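Local coordinates for tyrosine-protein phosphatase non-receptor type 18 (Homo sapiens, PDB 2OC3) that removes phosphate from phosphotyrosine residues of proteins, including autophosphorylated tyrosine kinases, through the protein-tyrosine phosphatase catalytic domain that this chain represents, at residues Q256-P259 and P260-L264. Residues are numbered along the deposited sequence; the frame is centred on the assembly and turned at random.
Sequences QMIP and PDFSL
A type I beta turn from Pro259 to Phe262, with Pro260 and Asp261 at its two corners, reverses the chain in the loop joining helix 238-254 to helix 264-272. Its hydrogen bond runs from Phe262 N to Pro259 O at 2.9 Å; the donor stands well above the carbonyl plane, and the N-H...O angle is 143°. At the first corner the Pro260 ring, lacking an N-H, holds phi near -65°, which suits this turn. On one flank Asp261 turns its carboxylate back toward the Pro259 ring: with CG set between backbone N and carbonyl carbon (chi1 58°), OD1 sits beside the CB-CG edge, 3.4 Å from Pro259 CB.

Apolar side chains fill the other flank. Ile258 CG2 packs 3.6 Å from Phe262 CB, while Ile258 CD1 lies over one face of the Phe262 ring. Pro259 CD also approaches Phe262 CB, at 4.0 Å. Both Ile258 and Phe262 are buried against Leu252 of helix 238-254, and Ile258 also reaches Phe296 of helix 282-296; the Phe262 ring makes an edge-to-face contact with Phe15. Either end of the loop carries a helix cap: Gln256, at positive phi, closes the preceding helix in a Schellman motif, and Ser263 OG caps Asp266 N. The whole is a capped loop between two helices, built round a type I turn with proline at its first corner, within the phosphatase domain but away from its annotated substrate-binding residues.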
ATOM      1  N   GLN A 256     -18.304 -12.559  -5.567  1.00 13.23           N
ATOM      2  CA  GLN A 256     -18.788 -13.933  -5.333  1.00 13.48           C
ATOM      3  C   GLN A 256     -17.778 -14.997  -5.736  1.00 16.00           C
ATOM      4  O   GLN A 256     -18.142 -16.149  -6.061  1.00 18.46           O
ATOM      5  CB  GLN A 256     -20.153 -14.153  -6.012  1.00 14.88           C
ATOM      6  CG  GLN A 256     -21.159 -13.056  -5.731  1.00 19.79           C
ATOM      7  CD  GLN A 256     -21.576 -12.977  -4.282  1.00 31.54           C
ATOM      8  OE1 GLN A 256     -22.015 -13.971  -3.695  1.00 50.39           O
ATOM      9  NE2 GLN A 256     -21.452 -11.785  -3.689  1.00 41.75           N
ATOM     10  N   MET A 257     -16.494 -14.632  -5.658  1.00 10.22           N
ATOM     11  CA  MET A 257     -15.395 -15.447  -6.088  1.00 11.07           C
ATOM     12  C   MET A 257     -14.484 -15.940  -4.969  1.00 10.67           C
ATOM     13  O   MET A 257     -13.271 -16.090  -5.154  1.00 13.28           O
ATOM     14  CB  MET A 257     -14.578 -14.658  -7.110  1.00 18.60           C
ATOM     15  CG  MET A 257     -15.297 -14.387  -8.410  1.00 17.39           C
ATOM     16  SD  MET A 257     -15.601 -15.923  -9.355  1.00 18.22           S
ATOM     17  CE  MET A 257     -13.950 -16.430  -9.720  1.00 23.69           C
ATOM     18  N   ILE A 258     -15.078 -16.278  -3.835  1.00 11.94           N
ATOM     19  CA  ILE A 258     -14.362 -16.978  -2.774  1.00 13.56           C
ATOM     20  C   ILE A 258     -14.553 -18.488  -2.995  1.00 12.09           C
ATOM     21  O   ILE A 258     -15.638 -18.968  -2.794  1.00 17.18           O
ATOM     22  CB  ILE A 258     -14.882 -16.571  -1.366  1.00 14.70           C
ATOM     23  CG1 ILE A 258     -14.742 -15.072  -1.137  1.00 15.17           C
ATOM     24  CG2 ILE A 258     -14.065 -17.320  -0.287  1.00 15.76           C
ATOM     25  CD1 ILE A 258     -13.311 -14.642  -0.934  1.00 18.58           C
ATOM     26  N   PRO A 259     -13.481 -19.230  -3.378  1.00 20.36           N
ATOM     27  CA  PRO A 259     -13.715 -20.660  -3.620  1.00 23.19           C
ATOM     28  C   PRO A 259     -13.716 -21.441  -2.328  1.00 26.58           C
ATOM     29  O   PRO A 259     -13.261 -20.914  -1.307  1.00 16.97           O
ATOM     30  CB  PRO A 259     -12.549 -21.057  -4.515  1.00 27.90           C
ATOM     31  CG  PRO A 259     -11.463 -20.128  -4.165  1.00 22.65           C
ATOM     32  CD  PRO A 259     -12.084 -18.847  -3.622  1.00 28.15           C
ATOM     33  N   PRO A 260     -14.252 -22.674  -2.342  1.00 22.08           N
ATOM     34  CA  PRO A 260     -14.403 -23.445  -1.108  1.00 27.32           C
ATOM     35  C   PRO A 260     -13.075 -23.819  -0.449  1.00 19.57           C
ATOM     36  O   PRO A 260     -13.031 -24.060   0.756  1.00 30.55           O
ATOM     37  CB  PRO A 260     -15.154 -24.709  -1.569  1.00 35.00           C
ATOM     38  CG  PRO A 260     -14.871 -24.796  -3.019  1.00 32.88           C
ATOM     39  CD  PRO A 260     -14.801 -23.400  -3.507  1.00 34.83           C
ATOM     40  N   ASP A 261     -12.011 -23.823  -1.238  1.00 19.99           N
ATOM     41  CA  ASP A 261     -10.669 -24.031  -0.726  1.00 25.09           C
ATOM     42  C   ASP A 261      -9.903 -22.717  -0.592  1.00 20.47           C
ATOM     43  O   ASP A 261      -8.679 -22.711  -0.679  1.00 22.68           O
ATOM     44  CB  ASP A 261      -9.900 -24.984  -1.639  1.00 25.79           C
ATOM     45  CG  ASP A 261      -9.804 -24.481  -3.076  1.00 44.78           C
ATOM     46  OD1 ASP A 261     -10.378 -23.410  -3.406  1.00 32.51           O
ATOM     47  OD2 ASP A 261      -9.138 -25.166  -3.876  1.00 46.24           O
ATOM     48  N   PHE A 262     -10.627 -21.608  -0.415  1.00 16.15           N
ATOM     49  CA  PHE A 262      -9.984 -20.309  -0.196  1.00 15.33           C
ATOM     50  C   PHE A 262      -8.953 -20.397   0.926  1.00 17.12           C
ATOM     51  O   PHE A 262      -9.206 -20.952   2.013  1.00 15.89           O
ATOM     52  CB  PHE A 262     -11.012 -19.255   0.160  1.00 16.24           C
ATOM     53  CG  PHE A 262     -10.399 -17.924   0.540  1.00 15.44           C
ATOM     54  CD1 PHE A 262      -9.739 -17.154  -0.406  1.00 19.01           C
ATOM     55  CD2 PHE A 262     -10.464 -17.466   1.838  1.00 17.56           C
ATOM     56  CE1 PHE A 262      -9.153 -15.914  -0.031  1.00 18.00           C
ATOM     57  CE2 PHE A 262      -9.903 -16.239   2.195  1.00 20.29           C
ATOM     58  CZ  PHE A 262      -9.251 -15.489   1.243  1.00 16.11           C
ATOM     59  N   SER A 263      -7.787 -19.812   0.659  1.00 18.06           N
ATOM     60  CA  SER A 263      -6.667 -19.858   1.560  1.00 14.04           C
ATOM     61  C   SER A 263      -6.108 -18.433   1.708  1.00 12.37           C
ATOM     62  O   SER A 263      -5.563 -17.879   0.757  1.00 15.12           O
ATOM     63  CB  SER A 263      -5.583 -20.750   0.964  1.00 19.47           C
ATOM     64  OG  SER A 263      -4.396 -20.704   1.749  1.00 19.87           O
ATOM     65  N   LEU A 264      -6.237 -17.898   2.906  1.00 13.04           N
ATOM     66  CA  LEU A 264      -5.633 -16.585   3.224  1.00 13.92           C
ATOM     67  C   LEU A 264      -4.101 -16.716   3.224  1.00 12.59           C
ATOM     68  O   LEU A 264      -3.379 -15.791   2.813  1.00 13.28           O
ATOM     69  CB  LEU A 264      -6.185 -16.082   4.548  1.00 19.56           C
ATOM     70  CG  LEU A 264      -5.938 -14.650   4.974  1.00 18.72           C
ATOM     71  CD1 LEU A 264      -6.344 -13.699   3.855  1.00 18.97           C
ATOM     72  CD2 LEU A 264      -6.755 -14.378   6.232  1.00 20.09           C
TER